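Local coordinates for amino acid adenylation domain-containing protein (Bacillus stratosphericus LAMA 585, PDB 6ULX) that probably activates a 2-oxo acid with ATP as its acyl adenylate, and is seen here with 4-methyl-2-oxopentanoyl-AMP bound, at residues P70-F75 with P124-D129; F175-S180 with K187-S192; A294-I299 with G321-V326. All coordinates share one frame; numbering follows the deposited sequence.

How the contacts relate
Contacts 1 and 2 belong to one mixed sheet, in which strand 94-97 lies between strands 70-74 and 173-178; they touch where Pro70 CB packs 3.9 Å from Phe176 CE2. Contact 1 is a buried parallel pair, joined by backbone bonds and flanked by aromatic and aliphatic side chains. Contact 2 is the antiparallel hairpin of that sheet, also largely buried, but its Thr179 end opens toward the bound adenylate. Contact 3, across the chain's centre from contact 2, ties the start of a strand of a second sheet to the loop leading into its neighbour. Its apolar interior holds one direct backbone bond; a water adds a second link, and sulfates bind at its exposed edge.

Contact 1: P70-F75 with P124-D129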
loop_
_atom_site.group_PDB
_atom_site.type_symbol
_atom_site.label_atom_id
_atom_site.label_comp_id
_atom_site.label_asym_id
_atom_site.label_seq_id
_atom_site.Cartn_x
_atom_site.Cartn_y
_atom_site.Cartn_z
ATOM N N PRO A 70 -10.372 -22.452 -0.580
ATOM C CA PRO A 70 -9.238 -21.523 -0.549
ATOM C C PRO A 70 -7.916 -22.252 -0.716
ATOM O O PRO A 70 -7.769 -23.422 -0.358
ATOM C CB PRO A 70 -9.346 -20.878 0.841
ATOM C CG PRO A 70 -9.978 -21.936 1.684
ATOM C CD PRO A 70 -10.912 -22.717 0.773
ATOM N N VAL A 71 -6.942 -21.534 -1.273
ATOM C CA VAL A 71 -5.603 -22.058 -1.499
ATOM C C VAL A 71 -4.603 -21.067 -0.924
ATOM O O VAL A 71 -4.645 -19.875 -1.250
ATOM C CB VAL A 71 -5.332 -22.306 -2.996
ATOM C CG1 VAL A 71 -3.985 -22.982 -3.188
ATOM C CG2 VAL A 71 -6.451 -23.144 -3.603
ATOM N N PHE A 72 -3.706 -21.561 -0.075
ATOM C CA PHE A 72 -2.757 -20.725 0.653
ATOM C C PHE A 72 -1.498 -20.562 -0.193
ATOM O O PHE A 72 -0.782 -21.535 -0.444
ATOM C CB PHE A 72 -2.440 -21.356 2.009
ATOM C CG PHE A 72 -2.074 -20.367 3.075
ATOM C CD1 PHE A 72 -3.052 -19.799 3.872
ATOM C CD2 PHE A 72 -0.753 -20.016 3.293
ATOM C CE1 PHE A 72 -2.724 -18.893 4.862
ATOM C CE2 PHE A 72 -0.415 -19.112 4.277
ATOM C CZ PHE A 72 -1.402 -18.551 5.067
ATOM N N PHE A 73 -1.227 -19.334 -0.627
ATOM C CA PHE A 73 -0.088 -19.055 -1.494
ATOM C C PHE A 73 1.144 -18.714 -0.660
ATOM O O PHE A 73 1.088 -17.859 0.229
ATOM C CB PHE A 73 -0.400 -17.904 -2.455
ATOM C CG PHE A 73 -1.196 -18.309 -3.659
ATOM C CD1 PHE A 73 -2.021 -19.420 -3.629
ATOM C CD2 PHE A 73 -1.102 -17.583 -4.837
ATOM C CE1 PHE A 73 -2.750 -19.792 -4.748
ATOM C CE2 PHE A 73 -1.822 -17.950 -5.961
ATOM C CZ PHE A 73 -2.645 -19.058 -5.919
ATOM N N GLN A 74 2.254 -19.392 -0.951
ATOM C CA GLN A 74 3.558 -19.117 -0.341
ATOM C C GLN A 74 4.591 -19.235 -1.466
ATOM O O GLN A 74 5.117 -20.319 -1.727
ATOM C CB GLN A 74 3.856 -20.077 0.796
ATOM C CG GLN A 74 3.025 -19.844 2.049
ATOM C CD GLN A 74 3.481 -18.633 2.835
ATOM O OE1 GLN A 74 4.361 -18.731 3.693
ATOM N NE2 GLN A 74 2.883 -17.480 2.548
ATOM N N PHE A 75 4.875 -18.117 -2.126
ATOM C CA PHE A 75 5.695 -18.121 -3.326
ATOM C C PHE A 75 6.855 -17.147 -3.210
ATOM O O PHE A 75 6.729 -16.076 -2.613
ATOM C CB PHE A 75 4.866 -17.754 -4.570
ATOM C CG PHE A 75 3.905 -18.822 -4.995
ATOM C CD1 PHE A 75 4.352 -19.928 -5.698
ATOM C CD2 PHE A 75 2.552 -18.721 -4.700
ATOM C CE1 PHE A 75 3.474 -20.915 -6.091
ATOM C CE2 PHE A 75 1.670 -19.704 -5.099
ATOM C CZ PHE A 75 2.132 -20.803 -5.797
ATOM N N PRO A 124 -6.206 -24.973 4.616
ATOM C CA PRO A 124 -6.209 -25.121 3.155
ATOM C C PRO A 124 -4.884 -25.658 2.642
ATOM O O PRO A 124 -3.859 -25.637 3.328
ATOM C CB PRO A 124 -6.459 -23.696 2.646
ATOM C CG PRO A 124 -5.898 -22.823 3.733
ATOM C CD PRO A 124 -6.168 -23.559 5.034
ATOM N N LEU A 125 -4.923 -26.150 1.405
ATOM C CA LEU A 125 -3.700 -26.563 0.726
ATOM C C LEU A 125 -2.760 -25.377 0.579
ATOM O O LEU A 125 -3.176 -24.288 0.173
ATOM C CB LEU A 125 -4.030 -27.151 -0.643
ATOM C CG LEU A 125 -2.859 -27.320 -1.617
ATOM C CD1 LEU A 125 -1.815 -28.277 -1.076
ATOM C CD2 LEU A 125 -3.369 -27.798 -2.976
ATOM N N ILE A 126 -1.493 -25.585 0.911
ATOM C CA ILE A 126 -0.451 -24.580 0.724
ATOM C C ILE A 126 0.245 -24.853 -0.605
ATOM O O ILE A 126 0.811 -25.934 -0.809
ATOM C CB ILE A 126 0.554 -24.592 1.886
ATOM C CG1 ILE A 126 -0.159 -24.277 3.203
ATOM C CG2 ILE A 126 1.668 -23.590 1.625
ATOM C CD1 ILE A 126 0.720 -24.405 4.431
ATOM N N LEU A 127 0.199 -23.881 -1.510
ATOM C CA LEU A 127 0.812 -23.982 -2.829
ATOM C C LEU A 127 2.101 -23.169 -2.827
ATOM O O LEU A 127 2.107 -22.010 -2.392
ATOM C CB LEU A 127 -0.153 -23.483 -3.899
ATOM C CG LEU A 127 0.068 -23.932 -5.337
ATOM C CD1 LEU A 127 0.133 -25.442 -5.455
ATOM C CD2 LEU A 127 -1.054 -23.378 -6.213
ATOM N N THR A 128 3.188 -23.779 -3.305
ATOM C CA THR A 128 4.532 -23.270 -3.063
ATOM C C THR A 128 5.400 -23.473 -4.302
ATOM O O THR A 128 4.970 -24.052 -5.303
ATOM C CB THR A 128 5.149 -23.973 -1.842
ATOM O OG1 THR A 128 4.186 -24.017 -0.778
ATOM C CG2 THR A 128 6.397 -23.257 -1.352
ATOM N N ASP A 129 6.627 -22.966 -4.221
ATOM C CA ASP A 129 7.650 -23.163 -5.235
ATOM C C ASP A 129 8.546 -24.339 -4.859
ATOM O O ASP A 129 8.560 -24.804 -3.717
ATOM C CB ASP A 129 8.509 -21.908 -5.391
ATOM C CG ASP A 129 7.765 -20.772 -6.044
ATOM O OD1 ASP A 129 7.013 -21.039 -7.005
ATOM O OD2 ASP A 129 7.929 -19.615 -5.597
#
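Phe72 and Ile126 are neighbours on two adjacent parallel strands, 70-74 and 125-128, of a mixed sheet in the AMP-binding region of this ANL-type enzyme. Phe72 N donates to Leu125 O (2.8 Å), Leu127 N to Phe72 O (2.8 Å) and Gln74 N to Leu127 O (3.0 Å). On the face carrying Phe72, Gln74 and Ile126, Ile126 CG1 meets Phe72 CB at 3.9 Å, while the Phe72 ring leads off to Leu114 and Ala117 of helix 109-120. Gln74 CG runs alongside Ile126 CG2, and a bend at chi2 (-75°) brings the amide back over its own strand. There NE2 donates to Phe73 O at 3.0 Å, the acceptor close to the amide plane; Ser99 O and Tyr104 OH also hold this group. On the other face Leu127 CG packs against Phe75 CZ (3.8 Å), with CG1 of Val71 close to Leu127 CB. The Phe75 ring sets one face over Leu127 O and its edge toward Asp129, OD1 lying 3.2 Å from CD1 with ring and carboxylate planes 60° apart. Asp129 OD2 is bound by Ser76 N and Ser77 N; buried OD1 has no modelled hydrogen-bond partner, which the weakly positive ring edge probably offsets in part.

Contact 2: F175-S180 with K187-S192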
loop_
_atom_site.group_PDB
_atom_site.type_symbol
_atom_site.label_atom_id
_atom_site.label_comp_id
_atom_site.label_asym_id
_atom_site.label_seq_id
_atom_site.Cartn_x
_atom_site.Cartn_y
_atom_site.Cartn_z
ATOM N N PHE A 175 -10.417 -13.835 -4.506
ATOM C CA PHE A 175 -9.236 -14.169 -3.717
ATOM C C PHE A 175 -9.346 -13.532 -2.337
ATOM O O PHE A 175 -10.116 -12.593 -2.121
ATOM C CB PHE A 175 -7.933 -13.717 -4.407
ATOM C CG PHE A 175 -7.803 -12.222 -4.579
ATOM C CD1 PHE A 175 -7.500 -11.405 -3.497
ATOM C CD2 PHE A 175 -7.965 -11.638 -5.823
ATOM C CE1 PHE A 175 -7.382 -10.034 -3.651
ATOM C CE2 PHE A 175 -7.845 -10.270 -5.988
ATOM C CZ PHE A 175 -7.550 -9.466 -4.904
ATOM N N PHE A 176 -8.568 -14.069 -1.405
ATOM C CA PHE A 176 -8.332 -13.460 -0.108
ATOM C C PHE A 176 -6.992 -12.729 -0.136
ATOM O O PHE A 176 -6.095 -13.051 -0.914
ATOM C CB PHE A 176 -8.318 -14.511 1.003
ATOM C CG PHE A 176 -9.618 -15.243 1.181
ATOM C CD1 PHE A 176 -10.734 -14.596 1.688
ATOM C CD2 PHE A 176 -9.718 -16.586 0.861
ATOM C CE1 PHE A 176 -11.928 -15.273 1.863
ATOM C CE2 PHE A 176 -10.908 -17.267 1.035
ATOM C CZ PHE A 176 -12.015 -16.611 1.538
ATOM N N ILE A 177 -6.862 -11.736 0.737
ATOM C CA ILE A 177 -5.601 -11.014 0.899
ATOM C C ILE A 177 -5.509 -10.525 2.340
ATOM O O ILE A 177 -6.461 -9.952 2.877
ATOM C CB ILE A 177 -5.474 -9.844 -0.095
ATOM C CG1 ILE A 177 -4.099 -9.191 0.046
ATOM C CG2 ILE A 177 -6.573 -8.820 0.123
ATOM C CD1 ILE A 177 -3.730 -8.284 -1.121
ATOM N N LEU A 178 -4.357 -10.751 2.963
ATOM C CA LEU A 178 -4.156 -10.426 4.364
ATOM C C LEU A 178 -3.685 -8.989 4.527
ATOM O O LEU A 178 -2.823 -8.513 3.782
ATOM C CB LEU A 178 -3.138 -11.381 4.987
ATOM C CG LEU A 178 -3.697 -12.688 5.554
ATOM C CD1 LEU A 178 -4.676 -13.325 4.586
ATOM C CD2 LEU A 178 -2.566 -13.657 5.882
ATOM N N THR A 179 -4.262 -8.300 5.513
ATOM C CA THR A 179 -3.855 -6.946 5.837
ATOM C C THR A 179 -2.584 -6.972 6.686
ATOM O O THR A 179 -1.988 -8.025 6.935
ATOM C CB THR A 179 -4.972 -6.213 6.574
ATOM O OG1 THR A 179 -5.198 -6.838 7.845
ATOM C CG2 THR A 179 -6.262 -6.243 5.766
ATOM N N SER A 180 -2.164 -5.792 7.145
ATOM C CA SER A 180 -1.043 -5.689 8.071
ATOM C C SER A 180 -1.497 -5.680 9.525
ATOM O O SER A 180 -0.773 -6.174 10.398
ATOM C CB SER A 180 -0.231 -4.423 7.789
ATOM O OG SER A 180 -0.510 -3.418 8.748
ATOM N N LYS A 187 -5.990 -9.460 9.346
ATOM C CA LYS A 187 -7.336 -9.825 8.941
ATOM C C LYS A 187 -7.340 -10.292 7.490
ATOM O O LYS A 187 -6.454 -9.960 6.695
ATOM C CB LYS A 187 -8.291 -8.648 9.128
ATOM C CG LYS A 187 -8.328 -8.138 10.562
ATOM C CD LYS A 187 -9.544 -7.267 10.831
ATOM C CE LYS A 187 -9.434 -6.602 12.189
ATOM N NZ LYS A 187 -9.234 -7.594 13.285
ATOM N N CYS A 188 -8.355 -11.078 7.153
ATOM C CA CYS A 188 -8.435 -11.767 5.870
ATOM C C CYS A 188 -9.484 -11.082 5.003
ATOM O O CYS A 188 -10.684 -11.339 5.140
ATOM C CB CYS A 188 -8.760 -13.242 6.092
ATOM S SG CYS A 188 -8.741 -14.229 4.614
ATOM N N VAL A 189 -9.025 -10.216 4.105
ATOM C CA VAL A 189 -9.918 -9.468 3.229
ATOM C C VAL A 189 -10.377 -10.369 2.091
ATOM O O VAL A 189 -9.561 -11.010 1.421
ATOM C CB VAL A 189 -9.217 -8.213 2.687
ATOM C CG1 VAL A 189 -10.066 -7.550 1.610
ATOM C CG2 VAL A 189 -8.927 -7.239 3.823
ATOM N N GLU A 190 -11.686 -10.413 1.864
ATOM C CA GLU A 190 -12.294 -11.249 0.836
ATOM C C GLU A 190 -12.885 -10.354 -0.245
ATOM O O GLU A 190 -13.764 -9.536 0.035
ATOM C CB GLU A 190 -13.371 -12.151 1.440
ATOM C CG GLU A 190 -14.033 -13.086 0.442
ATOM C CD GLU A 190 -15.034 -14.022 1.099
ATOM O OE1 GLU A 190 -15.511 -14.957 0.428
ATOM O OE2 GLU A 190 -15.341 -13.822 2.288
ATOM N N HIS A 191 -12.404 -10.514 -1.472
ATOM C CA HIS A 191 -12.869 -9.739 -2.611
ATOM C C HIS A 191 -13.625 -10.620 -3.595
ATOM O O HIS A 191 -13.516 -11.849 -3.580
ATOM C CB HIS A 191 -11.694 -9.059 -3.331
ATOM C CG HIS A 191 -11.264 -7.771 -2.703
ATOM N ND1 HIS A 191 -12.052 -6.640 -2.708
ATOM C CD2 HIS A 191 -10.128 -7.433 -2.049
ATOM C CE1 HIS A 191 -11.421 -5.661 -2.089
ATOM N NE2 HIS A 191 -10.250 -6.115 -1.681
ATOM N N SER A 192 -14.393 -9.966 -4.460
ATOM C CA SER A 192 -15.140 -10.618 -5.524
ATOM C C SER A 192 -14.640 -10.123 -6.878
ATOM O O SER A 192 -13.906 -9.135 -6.976
ATOM C CB SER A 192 -16.641 -10.343 -5.391
ATOM O OG SER A 192 -16.923 -8.976 -5.672
#
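The Phe175 ring carries His191 CB over one face and meets the His191 ring obliquely, the centroids 5.9 Å apart and the planes at 58°; Ile177 CG2 approaches the imidazole at its edge. Around the Phe176 ring, Val189 O lies at the edge near the plane, while Cys188 SG sits obliquely, 4.2 Å from the ring centroid, in a sulfur-aromatic contact. Glu190 extends alongside this ring, its CG 3.4 Å from Phe176 CE1, and its OE1 continues to Ser173 OG; the ring of Tyr422 also meets Phe176. These groups belong to a beta hairpin whose connection is the Ser/Thr/Gly-rich loop characteristic of adenylate-forming enzymes, the one that typically binds the phosphates of ATP.

Phe175, Ile177, Val189 and His191 share one face of the hairpin, and Phe176, Leu178, Cys188 and Glu190 the other. Ile177 and Val189 form a hydrogen-bonded pair: Ile177 N reaches Val189 O at 2.9 Å in the carbonyl plane, whereas Val189 N, also 2.9 Å from Ile177 O, is tilted 32° from the plane of the Ile177 carbonyl. The imidazole is fixed in its rotation by outside partners, ND1 by Ser195 OG and NE2 by Ser334 O, and both it and Phe175 pack on Val196 of helix 193-207.

At the loop end, the side chain of Thr179 comes within about 5 Å of the bound adenylate. Its backbone N donates to Lys187 O, and its CG2 presses on Val189 CG2 at 3.4 Å, the two side chains crossing at about a right angle. With OG1 set between the backbone N and the carbonyl carbon (chi1 65°), the hydroxyl oxygen accepts a bond from Lys187 N at 3.1 Å.

Contact 3: A294-I299 with G321-V326; sequences AMTCMI and GLKGDV. With SO4 (sulfate ion), chain N; SO4 (sulfate ion), chain F.
Val326 and Met298 join the segments through backbone and side chain. The direct hydrogen bond runs from Met298 N to Val326 O, 2.7 Å and nearly straight at 171°, although the donor stands 41° above the carbonyl plane. A water accepts from Lys323 N (3.0 Å) and lies 2.6 Å from Met295 O, bridging the segments. Two sulfate ions, probably from the crystallisation liquor, bind at the solvent-exposed edge: Thr296 OG1 lies 2.7 Å from O1 of one and also pairs with Thr266 O, while Gly324 N donates to O1 of the other at 2.7 Å.

Inside, packing is apolar. Val326 CG2 lies alongside Met298 CG (3.8 Å), while CG1 faces Met295 O. Leu322 CD1 touches both methionines, 3.8 Å from Met295 CB and close to Met298 SD, and Phe313 of helix 307-317 backs Leu322 and Met298. With an alanine in place of Val326 both methyl branches go, which would probably open a gap beside Met298 CG and SD and over Met295 O, leaving the thioether freer to turn.

Gly321, with positive phi, is C-prime of the Schellman motif ending the helix; the chain then enters strand 327-333, parallel to strand 297-300, as in a beta-alpha-beta unit.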
loop_
_atom_site.group_PDB
_atom_site.type_symbol
_atom_site.label_atom_id
_atom_site.label_comp_id
_atom_site.label_asym_id
_atom_site.label_seq_id
_atom_site.Cartn_x
_atom_site.Cartn_y
_atom_site.Cartn_z
ATOM N N ALA A 294 11.031 6.991 -21.735
ATOM C CA ALA A 294 9.779 6.288 -21.978
ATOM C C ALA A 294 8.837 6.320 -20.778
ATOM O O ALA A 294 7.626 6.142 -20.951
ATOM C CB ALA A 294 10.057 4.830 -22.357
ATOM N N MET A 295 9.358 6.547 -19.577
ATOM C CA MET A 295 8.523 6.544 -18.383
ATOM C C MET A 295 7.577 7.739 -18.392
ATOM O O MET A 295 7.991 8.878 -18.619
ATOM C CB MET A 295 9.401 6.562 -17.134
ATOM C CG MET A 295 8.621 6.490 -15.820
ATOM S SD MET A 295 7.530 5.053 -15.697
ATOM C CE MET A 295 8.691 3.704 -15.830
ATOM N N THR A 296 6.295 7.470 -18.152
ATOM C CA THR A 296 5.290 8.517 -18.049
ATOM C C THR A 296 4.448 8.431 -16.782
ATOM O O THR A 296 3.701 9.377 -16.495
ATOM C CB THR A 296 4.338 8.481 -19.255
ATOM O OG1 THR A 296 3.671 7.214 -19.295
ATOM C CG2 THR A 296 5.105 8.693 -20.551
ATOM N N CYS A 297 4.538 7.341 -16.021
ATOM C CA CYS A 297 3.664 7.122 -14.870
ATOM C C CYS A 297 4.454 6.426 -13.773
ATOM O O CYS A 297 4.745 5.230 -13.880
ATOM C CB CYS A 297 2.442 6.293 -15.265
ATOM S SG CYS A 297 1.340 5.902 -13.901
ATOM N N MET A 298 4.793 7.166 -12.720
ATOM C CA MET A 298 5.469 6.614 -11.546
ATOM C C MET A 298 4.565 6.840 -10.332
ATOM O O MET A 298 4.601 7.892 -9.693
ATOM C CB MET A 298 6.838 7.254 -11.343
ATOM C CG MET A 298 7.824 6.952 -12.458
ATOM S SD MET A 298 9.533 7.299 -11.994
ATOM C CE MET A 298 9.873 5.923 -10.906
ATOM N N ILE A 299 3.752 5.840 -10.015
ATOM C CA ILE A 299 2.787 5.955 -8.929
ATOM C C ILE A 299 3.511 5.802 -7.602
ATOM O O ILE A 299 4.336 4.896 -7.435
ATOM C CB ILE A 299 1.665 4.915 -9.081
ATOM C CG1 ILE A 299 0.753 5.307 -10.252
ATOM C CG2 ILE A 299 0.877 4.787 -7.791
ATOM C CD1 ILE A 299 -0.166 4.194 -10.721
ATOM N N GLY A 321 16.666 11.661 -18.521
ATOM C CA GLY A 321 15.507 11.653 -19.387
ATOM C C GLY A 321 14.162 11.501 -18.708
ATOM O O GLY A 321 13.148 11.378 -19.407
ATOM N N LEU A 322 14.115 11.500 -17.383
ATOM C CA LEU A 322 12.851 11.334 -16.670
ATOM C C LEU A 322 12.084 12.651 -16.673
ATOM O O LEU A 322 12.551 13.647 -16.112
ATOM C CB LEU A 322 13.092 10.860 -15.241
ATOM C CG LEU A 322 11.818 10.450 -14.490
ATOM C CD1 LEU A 322 11.328 9.089 -14.979
ATOM C CD2 LEU A 322 12.046 10.436 -12.986
ATOM N N LYS A 323 10.914 12.657 -17.305
ATOM C CA LYS A 323 10.096 13.863 -17.353
ATOM C C LYS A 323 9.676 14.273 -15.943
ATOM O O LYS A 323 9.599 13.450 -15.029
ATOM C CB LYS A 323 8.865 13.634 -18.233
ATOM C CG LYS A 323 9.200 13.088 -19.616
ATOM C CD LYS A 323 7.939 12.760 -20.412
ATOM C CE LYS A 323 8.237 11.763 -21.523
ATOM N NZ LYS A 323 9.373 12.200 -22.386
ATOM N N GLY A 324 9.406 15.560 -15.775
ATOM C CA GLY A 324 9.121 16.118 -14.477
ATOM C C GLY A 324 7.709 15.949 -13.969
ATOM O O GLY A 324 7.413 16.405 -12.862
ATOM N N ASP A 325 6.828 15.305 -14.735
ATOM C CA ASP A 325 5.429 15.151 -14.350
ATOM C C ASP A 325 5.023 13.687 -14.218
ATOM O O ASP A 325 3.826 13.374 -14.235
ATOM C CB ASP A 325 4.522 15.853 -15.365
ATOM C CG ASP A 325 4.672 15.283 -16.769
ATOM O OD1 ASP A 325 5.579 14.450 -16.982
ATOM O OD2 ASP A 325 3.882 15.663 -17.657
ATOM N N VAL A 326 5.995 12.782 -14.077
ATOM C CA VAL A 326 5.675 11.362 -14.105
ATOM C C VAL A 326 5.170 10.836 -12.768
ATOM O O VAL A 326 4.472 9.813 -12.741
ATOM C CB VAL A 326 6.898 10.533 -14.540
ATOM C CG1 VAL A 326 7.392 10.988 -15.918
ATOM C CG2 VAL A 326 8.014 10.642 -13.506
HETATM S S SO4 N . 0.098 6.616 -19.173
HETATM O O1 SO4 N . 1.073 7.618 -18.747
HETATM O O2 SO4 N . -1.062 6.659 -18.286
HETATM O O3 SO4 N . -0.326 6.904 -20.541
HETATM O O4 SO4 N . 0.712 5.287 -19.128
HETATM S S SO4 F . 10.659 17.877 -18.905
HETATM O O1 SO4 F . 10.087 16.943 -17.944
HETATM O O2 SO4 F . 9.626 18.810 -19.349
HETATM O O3 SO4 F . 11.743 18.622 -18.273
HETATM O O4 SO4 F . 11.174 17.140 -20.052
HETATM O O HOH W 1 10.338 10.035 -18.661
#